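Side-chain contacts in alpha,alpha-trehalose-phosphate synthase (UDP-forming) (Burkholderia xenovorans, PDB 5HXA), which belongs to glycosyltransferase family 20, a family of synthases built on the two-domain GT-B fold: residues Lys277-Val280 and Glu281-Gln284; Ala327-Ile330 and Asn331-Ala335; Phe202-Phe205 and Ile206-Gln210; Ser104-Arg108 and Gln109-Gly113; Asn448-Val451 and Trp452-Thr455. All coordinates share one frame; numbering follows the deposited sequence.

Interaction 1. Residues Lys277-Val280 and Glu281-Gln284; sequences KGLV and ERFQ
Arg282 N reaches Gly278 O at 3.0 Å, opening helix 279-292 directly behind its N-cap Gly278, and the same four-residue spacing recurs from Phe283 to Leu279 and from Gln284 to Val280. The Arg282 side chain turns back past this N terminus. Its bend at chi3 (-116°) sets the guanidinium beside the preceding turn, where Arg282 NH2 donates to Lys277 O over 2.9 Å. The donor lies in the carbonyl plane on a lone pair, but the N-H...O angle of 139° shows a bent bond. Over one guanidinium face sits Leu279 CD2, near the centre and 3.6 Å from Arg282 CZ. Asp271 also pairs with NH2, and Ser269 OG accepts from NH1. Glu281 folds differently: the bend at chi2 (81°) returns OE1 to within 3.2 Å of Gly278 CA. A water donates to Glu281 OE1 at 2.9 Å and weakly accepts from Val280 N, relaying the carboxylate to the first turn. Farther along, Val280 CG1 lies alongside the Gln284 amide, 3.6 Å from NE2, which itself donates to Glu326. In this beta-alpha-beta unit the buried guanidinium is thus gripped by polar partners on two nitrogens and covered by a methyl on one face, which should fix its rotation; Lys277 NZ is salt-bridged to Asp371 and Asp271, and Asp271 also pairs with Arg282, which probably offsets the two neighbouring positive charges.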
# COMPACT_ATOMS: atom_id res chain seq x y z
N LYS A 277 -12.72 6.36 -0.81
CA LYS A 277 -13.62 6.70 -1.91
C LYS A 277 -13.01 7.67 -2.91
O LYS A 277 -13.56 7.82 -4.00
CB LYS A 277 -14.94 7.26 -1.36
CG LYS A 277 -15.63 6.33 -0.37
CD LYS A 277 -16.05 5.03 -1.06
CE LYS A 277 -16.70 4.06 -0.08
NZ LYS A 277 -17.27 2.90 -0.81
N GLY A 278 -11.91 8.33 -2.57
CA GLY A 278 -11.28 9.26 -3.51
C GLY A 278 -12.17 10.41 -3.95
O GLY A 278 -12.20 10.75 -5.14
N LEU A 279 -12.89 11.03 -3.01
CA LEU A 279 -13.80 12.08 -3.42
C LEU A 279 -13.06 13.34 -3.83
O LEU A 279 -13.50 14.05 -4.74
CB LEU A 279 -14.81 12.36 -2.29
CG LEU A 279 -15.68 11.14 -1.92
CD1 LEU A 279 -16.68 11.46 -0.79
CD2 LEU A 279 -16.40 10.56 -3.16
N VAL A 280 -11.91 13.63 -3.21
CA VAL A 280 -11.10 14.77 -3.65
C VAL A 280 -10.68 14.58 -5.11
O VAL A 280 -10.75 15.51 -5.92
CB VAL A 280 -9.88 14.96 -2.73
CG1 VAL A 280 -8.88 15.89 -3.39
CG2 VAL A 280 -10.31 15.52 -1.37
N GLU A 281 -10.22 13.37 -5.46
CA GLU A 281 -9.84 13.10 -6.84
C GLU A 281 -11.04 13.23 -7.77
O GLU A 281 -10.91 13.72 -8.90
CB GLU A 281 -9.21 11.71 -6.96
CG GLU A 281 -7.81 11.57 -6.31
CD GLU A 281 -7.86 11.37 -4.79
OE1 GLU A 281 -8.96 11.35 -4.20
OE2 GLU A 281 -6.78 11.23 -4.19
N ARG A 282 -12.21 12.77 -7.33
CA ARG A 282 -13.41 12.93 -8.14
C ARG A 282 -13.67 14.40 -8.45
O ARG A 282 -13.95 14.75 -9.61
CB ARG A 282 -14.63 12.31 -7.45
CG ARG A 282 -14.92 10.92 -7.95
CD ARG A 282 -16.08 10.32 -7.27
NE ARG A 282 -15.69 9.15 -6.51
CZ ARG A 282 -16.56 8.31 -6.00
NH1 ARG A 282 -17.86 8.52 -6.18
NH2 ARG A 282 -16.14 7.25 -5.31
N PHE A 283 -13.58 15.26 -7.43
CA PHE A 283 -13.79 16.70 -7.65
C PHE A 283 -12.73 17.26 -8.58
O PHE A 283 -13.03 18.08 -9.46
CB PHE A 283 -13.75 17.46 -6.33
CG PHE A 283 -14.96 17.26 -5.44
CD1 PHE A 283 -15.87 16.26 -5.70
CD2 PHE A 283 -15.16 18.08 -4.34
CE1 PHE A 283 -16.99 16.08 -4.86
CE2 PHE A 283 -16.27 17.92 -3.51
CZ PHE A 283 -17.18 16.91 -3.77
N GLN A 284 -11.47 16.86 -8.39
CA GLN A 284 -10.38 17.44 -9.18
C GLN A 284 -10.46 17.03 -10.64
O GLN A 284 -10.10 17.81 -11.53
CB GLN A 284 -9.04 17.04 -8.57
CG GLN A 284 -8.75 17.85 -7.30
CD GLN A 284 -7.48 17.41 -6.61
OE1 GLN A 284 -6.87 16.41 -6.99
NE2 GLN A 284 -7.09 18.14 -5.57
O HOH W 1 -9.83 11.62 -1.49

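Interaction 2. Residues Ala327-Ile330 and Asn331-Ala335; sequences AGRI and NGRFA. With EDO (1,2-ethanediol), chain H; EDO (1,2-ethanediol), chain G.
Ile330 and Phe334, one turn apart on helix 314-334, form the tight side of the contact. Ile330 CG2 approaches the ring at CD2 (3.9 Å), and the same Phe334 CD2 lies 3.4 Å from Ile330 O, so one ring corner meets both methyl and carbonyl. The CG of Arg333 covers one ring face, offset toward the rim. Phe283 packs on Ile330, while Leu291 and His297 meet Phe334. Asn331 is held close as well: its CG is 3.3 Å from Ala327 O, and its OD1 accepts from Ile342 N.

The solvent side is looser. Arg333 runs fully extended, with chi1 at -179°, which carries its guanidinium clear of the helix to two 1,2-ethanediol molecules. Arg333 NH2 donates to O1 of the chain G molecule at 3.2 Å with a nearly straight N-H...O angle of 162°, whereas the bonds of NE and NH2 to the chain H molecule are weak. Arg329 NH1 stands 4.3 Å from Arg333 NH1, and Glu287 forms salt bridges with both, gathering the two cations round one carboxylate. Buried on its inner side and polar outside, this helix end belongs to a beta-alpha-beta crossover from strand 300-305 to strand 342-345, as in Rossmann-like sheets.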
# COMPACT_ATOMS: atom_id res chain seq x y z
N ALA A 327 -14.62 21.56 -2.71
CA ALA A 327 -15.86 22.04 -3.31
C ALA A 327 -15.90 23.57 -3.32
O ALA A 327 -16.25 24.19 -4.34
CB ALA A 327 -17.06 21.47 -2.57
N GLY A 328 -15.54 24.20 -2.20
CA GLY A 328 -15.54 25.66 -2.16
C GLY A 328 -14.58 26.27 -3.16
O GLY A 328 -14.91 27.24 -3.83
N ARG A 329 -13.37 25.70 -3.27
CA ARG A 329 -12.36 26.23 -4.19
C ARG A 329 -12.82 26.11 -5.64
O ARG A 329 -12.76 27.08 -6.41
CB ARG A 329 -11.03 25.49 -4.00
CG ARG A 329 -9.88 26.07 -4.84
CD ARG A 329 -8.59 25.23 -4.79
NE ARG A 329 -8.80 23.87 -5.29
CZ ARG A 329 -8.95 23.55 -6.58
NH1 ARG A 329 -8.91 24.50 -7.51
NH2 ARG A 329 -9.16 22.29 -6.92
N ILE A 330 -13.28 24.92 -6.03
CA ILE A 330 -13.65 24.70 -7.43
C ILE A 330 -14.89 25.52 -7.79
O ILE A 330 -14.96 26.11 -8.87
CB ILE A 330 -13.85 23.20 -7.69
CG1 ILE A 330 -12.52 22.47 -7.51
CG2 ILE A 330 -14.42 22.97 -9.10
CD1 ILE A 330 -12.64 20.94 -7.42
N ASN A 331 -15.87 25.60 -6.88
CA ASN A 331 -17.02 26.45 -7.15
C ASN A 331 -16.61 27.91 -7.26
O ASN A 331 -17.03 28.61 -8.19
CB ASN A 331 -18.10 26.26 -6.07
CG ASN A 331 -18.85 24.94 -6.24
OD1 ASN A 331 -18.94 24.41 -7.34
ND2 ASN A 331 -19.39 24.41 -5.15
N GLY A 332 -15.76 28.38 -6.35
CA GLY A 332 -15.32 29.77 -6.45
C GLY A 332 -14.65 30.06 -7.78
O GLY A 332 -14.79 31.15 -8.34
N ARG A 333 -13.92 29.08 -8.31
CA ARG A 333 -13.15 29.28 -9.53
C ARG A 333 -14.05 29.33 -10.77
O ARG A 333 -13.83 30.16 -11.65
CB ARG A 333 -12.11 28.16 -9.67
CG ARG A 333 -11.23 28.28 -10.91
CD ARG A 333 -10.18 27.18 -10.94
NE ARG A 333 -9.17 27.48 -11.94
CZ ARG A 333 -8.14 26.70 -12.23
NH1 ARG A 333 -7.98 25.54 -11.62
NH2 ARG A 333 -7.27 27.10 -13.15
N PHE A 334 -15.08 28.47 -10.85
CA PHE A 334 -15.86 28.33 -12.07
C PHE A 334 -17.31 28.79 -11.98
O PHE A 334 -17.98 28.88 -13.02
CB PHE A 334 -15.85 26.87 -12.55
CG PHE A 334 -14.48 26.34 -12.87
CD1 PHE A 334 -13.86 26.69 -14.06
CD2 PHE A 334 -13.82 25.52 -11.99
CE1 PHE A 334 -12.60 26.21 -14.36
CE2 PHE A 334 -12.56 25.04 -12.28
CZ PHE A 334 -11.95 25.39 -13.46
N ALA A 335 -17.83 29.06 -10.78
CA ALA A 335 -19.26 29.35 -10.65
C ALA A 335 -19.67 30.60 -11.42
O ALA A 335 -18.89 31.55 -11.58
CB ALA A 335 -19.65 29.54 -9.17
C1 EDO H . -9.53 29.90 -14.16
O1 EDO H . -8.63 29.43 -15.17
C2 EDO H . -8.87 31.01 -13.35
O2 EDO H . -8.08 30.44 -12.30
C1 EDO G . -5.18 24.24 -12.06
O1 EDO G . -4.97 24.91 -13.31
C2 EDO G . -4.61 22.83 -12.15
O2 EDO G . -4.89 22.31 -13.46

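Interaction 3. Residues Phe202-Phe205 and Ile206-Gln210; sequences FVDF and IERGQ
Arg208 runs back alongside Asp204, one turn earlier on helix 196-208, and can be traced outward along its length. Its CB lies 3.2 Å from Asp204 O, the carbonyl that also accepts the Arg208 N-H. Arg208 CG stays beside Asp204 O at 3.3 Å, and CD remains within van der Waals range of it. With chi1 at -64° and the rest extended to NE, the guanidinium arrives over the Asp204 carboxylate, their planes only 5° apart. Asp204 OD2 is 4.1 Å from Arg208 NH1 but well out of the guanidinium plane, so this is an attraction of charges without a directed bond. Arg208 NH1 instead forms its salt bridge with Asp204 OD2 of the second subunit, whose own Arg208 pairs with the Asp204 here, so two reciprocal salt bridges cross the dimer interface. The helix closes just beyond: Gln210, at positive phi (58°), completes a Schellman motif, its N donating back to Glu207 O, one residue after Gly209 N bonds to Phe205 O. On the buried flank Ile206 CD1 presses on the Phe202 ring, closest to CE2 at 3.4 Å; Phe193, Phe166 and helix 178-185 complete that packing. Val203 CG1 lies alongside Glu207, 3.8 Å from its CD. A water donates 2.8 Å bonds to Asp204 OD1 and Glu207 OE2, joining two carboxylates, while Ser214 pairs with Glu207 OE1 and Gln200 with Asp204 OD1.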
# COMPACT_ATOMS: atom_id res chain seq x y z
N PHE A 202 -5.16 -14.00 -0.21
CA PHE A 202 -5.23 -14.85 0.98
C PHE A 202 -4.40 -16.11 0.78
O PHE A 202 -3.60 -16.49 1.64
CB PHE A 202 -6.69 -15.20 1.26
CG PHE A 202 -6.90 -16.09 2.46
CD1 PHE A 202 -6.90 -15.56 3.74
CD2 PHE A 202 -7.15 -17.44 2.30
CE1 PHE A 202 -7.12 -16.38 4.85
CE2 PHE A 202 -7.38 -18.26 3.39
CZ PHE A 202 -7.36 -17.74 4.67
N VAL A 203 -4.59 -16.78 -0.36
CA VAL A 203 -3.85 -18.01 -0.62
C VAL A 203 -2.36 -17.73 -0.75
O VAL A 203 -1.52 -18.53 -0.31
CB VAL A 203 -4.43 -18.69 -1.88
CG1 VAL A 203 -3.55 -19.86 -2.30
CG2 VAL A 203 -5.87 -19.15 -1.61
N ASP A 204 -1.99 -16.59 -1.35
CA ASP A 204 -0.57 -16.22 -1.43
C ASP A 204 0.06 -16.13 -0.05
O ASP A 204 1.21 -16.56 0.15
CB ASP A 204 -0.40 -14.88 -2.15
CG ASP A 204 -0.43 -15.01 -3.67
OD1 ASP A 204 -0.38 -16.14 -4.19
OD2 ASP A 204 -0.47 -13.95 -4.34
N PHE A 205 -0.65 -15.54 0.92
CA PHE A 205 -0.06 -15.43 2.25
C PHE A 205 0.23 -16.81 2.80
O PHE A 205 1.32 -17.08 3.33
CB PHE A 205 -0.98 -14.66 3.20
CG PHE A 205 -0.42 -14.59 4.60
CD1 PHE A 205 0.46 -13.58 4.95
CD2 PHE A 205 -0.71 -15.59 5.53
CE1 PHE A 205 1.02 -13.54 6.23
CE2 PHE A 205 -0.17 -15.55 6.80
CZ PHE A 205 0.70 -14.52 7.16
N ILE A 206 -0.74 -17.71 2.67
CA ILE A 206 -0.64 -19.04 3.24
C ILE A 206 0.49 -19.82 2.57
O ILE A 206 1.32 -20.44 3.25
CB ILE A 206 -2.00 -19.76 3.12
CG1 ILE A 206 -2.96 -19.16 4.16
CG2 ILE A 206 -1.88 -21.29 3.27
CD1 ILE A 206 -4.36 -19.62 4.02
N GLU A 207 0.54 -19.80 1.24
CA GLU A 207 1.56 -20.58 0.54
C GLU A 207 2.94 -19.99 0.74
O GLU A 207 3.91 -20.72 1.01
CB GLU A 207 1.23 -20.66 -0.96
CG GLU A 207 -0.01 -21.47 -1.28
CD GLU A 207 -0.25 -21.61 -2.77
OE1 GLU A 207 -0.78 -22.65 -3.20
OE2 GLU A 207 0.09 -20.67 -3.52
N ARG A 208 3.08 -18.67 0.60
CA ARG A 208 4.41 -18.08 0.66
C ARG A 208 4.96 -18.04 2.07
O ARG A 208 6.18 -18.04 2.25
CB ARG A 208 4.38 -16.69 0.00
CG ARG A 208 4.03 -16.84 -1.47
CD ARG A 208 3.90 -15.54 -2.27
NE ARG A 208 3.89 -15.89 -3.69
CZ ARG A 208 3.75 -15.04 -4.70
NH1 ARG A 208 3.60 -13.75 -4.47
NH2 ARG A 208 3.77 -15.49 -5.95
N GLY A 209 4.09 -18.04 3.08
CA GLY A 209 4.55 -18.20 4.44
C GLY A 209 4.73 -19.64 4.88
O GLY A 209 5.01 -19.89 6.05
N GLN A 210 4.57 -20.59 3.95
CA GLN A 210 4.69 -22.03 4.23
C GLN A 210 3.72 -22.48 5.32
O GLN A 210 4.03 -23.36 6.12
CB GLN A 210 6.13 -22.42 4.60
CG GLN A 210 7.07 -22.46 3.42
CD GLN A 210 7.45 -21.08 2.96
OE1 GLN A 210 7.81 -20.23 3.77
NE2 GLN A 210 7.38 -20.85 1.65
O HOH W 2 1.41 -18.26 -3.91

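Interaction 4. Residues Ser104-Arg108 and Gln109-Gly113; sequences SRYDR and QEYAG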
# COMPACT_ATOMS: atom_id res chain seq x y z
N SER A 104 -3.53 3.55 9.54
CA SER A 104 -3.80 2.54 10.55
C SER A 104 -3.04 2.84 11.84
O SER A 104 -1.97 3.44 11.83
CB SER A 104 -3.39 1.16 10.02
OG SER A 104 -3.73 0.11 10.92
N ARG A 105 -3.63 2.44 12.96
CA ARG A 105 -2.96 2.52 14.25
C ARG A 105 -3.21 1.21 14.97
O ARG A 105 -4.33 0.69 14.94
CB ARG A 105 -3.49 3.70 15.09
CG ARG A 105 -3.23 5.07 14.46
CD ARG A 105 -1.74 5.41 14.36
NE ARG A 105 -1.53 6.76 13.83
CZ ARG A 105 -1.46 7.07 12.54
NH1 ARG A 105 -1.60 6.12 11.62
NH2 ARG A 105 -1.26 8.32 12.15
N TYR A 106 -2.18 0.66 15.59
CA TYR A 106 -2.30 -0.61 16.28
C TYR A 106 -2.13 -0.40 17.78
O TYR A 106 -1.23 0.32 18.21
CB TYR A 106 -1.27 -1.64 15.79
CG TYR A 106 -1.34 -2.92 16.59
CD1 TYR A 106 -2.45 -3.76 16.47
CD2 TYR A 106 -0.34 -3.27 17.48
CE1 TYR A 106 -2.55 -4.93 17.21
CE2 TYR A 106 -0.42 -4.43 18.22
CZ TYR A 106 -1.53 -5.26 18.08
OH TYR A 106 -1.62 -6.41 18.82
N ASP A 107 -3.00 -1.02 18.56
CA ASP A 107 -2.92 -0.96 20.00
C ASP A 107 -3.23 -2.33 20.58
O ASP A 107 -4.26 -2.93 20.26
CB ASP A 107 -3.88 0.09 20.57
CG ASP A 107 -3.77 0.23 22.07
OD1 ASP A 107 -2.86 0.94 22.54
OD2 ASP A 107 -4.58 -0.39 22.79
N ARG A 108 -2.31 -2.83 21.41
CA ARG A 108 -2.46 -4.18 21.95
C ARG A 108 -3.75 -4.34 22.74
O ARG A 108 -4.38 -5.41 22.70
CB ARG A 108 -1.29 -4.52 22.86
CG ARG A 108 -0.05 -4.89 22.15
CD ARG A 108 1.02 -5.12 23.20
NE ARG A 108 2.27 -5.53 22.58
CZ ARG A 108 3.40 -5.68 23.24
NH1 ARG A 108 3.45 -5.44 24.56
NH2 ARG A 108 4.49 -6.04 22.59
N GLN A 109 -4.14 -3.31 23.50
CA GLN A 109 -5.34 -3.44 24.33
C GLN A 109 -6.59 -3.50 23.47
O GLN A 109 -7.52 -4.25 23.77
CB GLN A 109 -5.44 -2.28 25.32
CG GLN A 109 -4.50 -2.41 26.51
CD GLN A 109 -3.04 -2.37 26.10
OE1 GLN A 109 -2.25 -3.22 26.52
NE2 GLN A 109 -2.68 -1.39 25.28
N GLU A 110 -6.61 -2.72 22.38
CA GLU A 110 -7.72 -2.79 21.44
C GLU A 110 -7.80 -4.16 20.79
O GLU A 110 -8.89 -4.73 20.65
CB GLU A 110 -7.58 -1.70 20.38
CG GLU A 110 -7.66 -0.27 20.92
CD GLU A 110 -7.55 0.77 19.82
OE1 GLU A 110 -7.25 0.38 18.67
OE2 GLU A 110 -7.78 1.97 20.08
N TYR A 111 -6.66 -4.72 20.37
CA TYR A 111 -6.67 -6.06 19.79
C TYR A 111 -7.12 -7.10 20.81
O TYR A 111 -7.83 -8.05 20.46
CB TYR A 111 -5.29 -6.41 19.21
CG TYR A 111 -5.23 -7.81 18.61
CD1 TYR A 111 -6.11 -8.20 17.60
CD2 TYR A 111 -4.30 -8.75 19.07
CE1 TYR A 111 -6.06 -9.48 17.06
CE2 TYR A 111 -4.26 -10.04 18.54
CZ TYR A 111 -5.14 -10.40 17.54
OH TYR A 111 -5.11 -11.67 17.00
N ALA A 112 -6.72 -6.94 22.08
CA ALA A 112 -7.19 -7.86 23.11
C ALA A 112 -8.71 -7.79 23.26
O ALA A 112 -9.37 -8.82 23.42
CB ALA A 112 -6.51 -7.57 24.45
N GLY A 113 -9.27 -6.58 23.22
CA GLY A 113 -10.72 -6.45 23.30
C GLY A 113 -11.42 -7.03 22.08
O GLY A 113 -12.49 -7.64 22.19
O HOH W 3 -5.76 2.28 17.15
O HOH W 4 -5.74 -1.51 17.32
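Asp107 and Glu110 meet at the start of helix 108-126, where the hydrogen bonds are those of an N-cap. Asp107 OD2 accepts from Glu110 N at 3.1 Å through its anti lone pair. Asp107 OD2 also takes weak bonds from Gln109 N and, at 3.3 Å, from Gln109 NE2; the Gln109 chain bends at chi2 (64°), which returns its amide to the carboxylate, the two planes standing 72° apart. Three N-H groups therefore converge on this one oxygen. In the opposite sense, the Glu110 side chain serves the cap through solvent: a water accepts from Asp107 N (3.0 Å) and donates to Glu110 OE1 (2.8 Å), in place of the direct bond of a capping box. A second water donates to the same OE1 and weakly to Arg105 O.

The apolar contact is between two tyrosines. Tyr106 crosses Tyr111 at an oblique angle, its CE1 3.7 Å from Tyr111 CB and its OH 3.6 Å from Tyr111 CD2. The hydroxyl of Tyr111 has its partners beyond, at Glu180 and Gln115.

The ionic contact points away from the cap: Arg108 extends to a salt bridge with Glu420 of the second subunit. Tyr106 likewise packs on Phe413 of that subunit, while within its own chain both tyrosines rest against Phe88 of helix 78-97 and Pro177, placing the helix start between that helix and the dimer interface.

Interaction 5. Residues Asn448-Val451 and Trp452-Thr455; sequences NLSV and WRDT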
# COMPACT_ATOMS: atom_id res chain seq x y z
N ASN A 448 -26.99 -12.42 -10.12
CA ASN A 448 -27.74 -11.56 -9.22
C ASN A 448 -27.53 -12.00 -7.77
O ASN A 448 -26.87 -13.00 -7.48
CB ASN A 448 -29.22 -11.56 -9.60
CG ASN A 448 -29.89 -12.92 -9.42
OD1 ASN A 448 -29.99 -13.43 -8.31
ND2 ASN A 448 -30.37 -13.50 -10.51
N LEU A 449 -28.12 -11.23 -6.85
CA LEU A 449 -27.88 -11.46 -5.43
C LEU A 449 -28.30 -12.86 -4.98
O LEU A 449 -27.67 -13.43 -4.08
CB LEU A 449 -28.62 -10.39 -4.62
CG LEU A 449 -28.37 -10.34 -3.12
CD1 LEU A 449 -26.88 -10.23 -2.83
CD2 LEU A 449 -29.14 -9.16 -2.53
N SER A 450 -29.35 -13.43 -5.58
CA SER A 450 -29.75 -14.79 -5.21
C SER A 450 -28.67 -15.80 -5.57
O SER A 450 -28.41 -16.75 -4.82
CB SER A 450 -31.07 -15.18 -5.87
OG SER A 450 -32.15 -14.51 -5.26
N VAL A 451 -28.03 -15.61 -6.73
CA VAL A 451 -26.94 -16.50 -7.14
C VAL A 451 -25.80 -16.43 -6.14
O VAL A 451 -25.25 -17.46 -5.73
CB VAL A 451 -26.47 -16.17 -8.57
CG1 VAL A 451 -25.21 -16.96 -8.92
CG2 VAL A 451 -27.57 -16.46 -9.57
N TRP A 452 -25.45 -15.22 -5.71
CA TRP A 452 -24.42 -15.04 -4.69
C TRP A 452 -24.73 -15.85 -3.44
O TRP A 452 -23.90 -16.64 -2.97
CB TRP A 452 -24.30 -13.56 -4.35
CG TRP A 452 -23.40 -13.26 -3.20
CD1 TRP A 452 -22.04 -13.21 -3.22
CD2 TRP A 452 -23.79 -12.94 -1.85
NE1 TRP A 452 -21.55 -12.89 -1.98
CE2 TRP A 452 -22.60 -12.72 -1.12
CE3 TRP A 452 -25.02 -12.83 -1.20
CZ2 TRP A 452 -22.61 -12.39 0.24
CZ3 TRP A 452 -25.03 -12.49 0.15
CH2 TRP A 452 -23.83 -12.28 0.86
N ARG A 453 -25.93 -15.66 -2.90
CA ARG A 453 -26.32 -16.35 -1.68
C ARG A 453 -26.40 -17.86 -1.89
O ARG A 453 -25.92 -18.64 -1.05
CB ARG A 453 -27.66 -15.80 -1.18
CG ARG A 453 -28.33 -16.64 -0.13
CD ARG A 453 -29.67 -17.15 -0.64
NE ARG A 453 -30.60 -16.06 -0.89
CZ ARG A 453 -31.64 -16.13 -1.72
NH1 ARG A 453 -31.87 -17.25 -2.41
NH2 ARG A 453 -32.43 -15.08 -1.88
N ASP A 454 -26.99 -18.30 -3.01
CA ASP A 454 -27.17 -19.73 -3.20
C ASP A 454 -25.85 -20.43 -3.49
O ASP A 454 -25.66 -21.59 -3.08
CB ASP A 454 -28.17 -20.00 -4.33
CG ASP A 454 -29.59 -19.59 -3.96
OD1 ASP A 454 -29.87 -19.40 -2.76
OD2 ASP A 454 -30.41 -19.47 -4.89
N THR A 455 -24.94 -19.77 -4.20
CA THR A 455 -23.66 -20.42 -4.49
C THR A 455 -22.83 -20.55 -3.22
O THR A 455 -22.21 -21.59 -2.98
CB THR A 455 -22.87 -19.66 -5.56
OG1 THR A 455 -22.66 -18.32 -5.13
CG2 THR A 455 -23.62 -19.66 -6.89
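Val451 O is approached twice by Thr455, in the first two turns of helix 449-461. Thr455 N donates to Val451 O at 2.8 Å. Thr455 OG1, set by chi1 of 58° between its backbone N and carbonyl carbon, lies 2.8 Å from Val451 O and 3.0 Å from Trp452 O. Asn448 is the N-cap: its OD1 takes weak bonds from Ser450 N and Val451 N, its ND2 is hydrogen-bonded to Arg445 O, and its backbone O receives Trp452 N at 3.2 Å. Ser450 OG is hydrogen-bonded to Tyr237, and the polar Leu449 O meets the Trp452 indole at its edge, in plane.

The apolar contacts are two. Leu449 and Trp452 run side by side, Leu449 CD1 coming 3.6 Å from Trp452 CE3, and Val451 CG1 touches Thr455 CG2 at 3.7 Å.

The charged contact is that of Arg453, which packs against Tyr237 and Ala39 and spreads one guanidinium face over Ser450 CA, though a second deposited conformer leaves its tip doubtful. Trp452 points inward, edge-to-face with Phe161 of strand 158-161 and against Trp136 of strand 134-138; with Leu449 on Ile34 of helix 32-43, this seats the C-terminal helix on the N-terminal sheet, as in other GT-B proteins.

From the N terminus the order is interaction 4, interaction 3, interaction 1, interaction 2 and interaction 5. Each is a local turn of continuous chain, so none closes a long loop and none nests or crosses. Residues 104-113 start a helix and 202-210 end one; their nearest atoms are about 12 Å apart, and both touch the second subunit. Interactions 1 and 2 lie in successive beta-alpha-beta units around the six-stranded parallel sheet and meet directly, Phe283 CE2 lying 3.8 Å from Ala327 CB. Interaction 5, across the chain's centre from them, begins the final helix, which returns to the ten-stranded sheet of the N-terminal half.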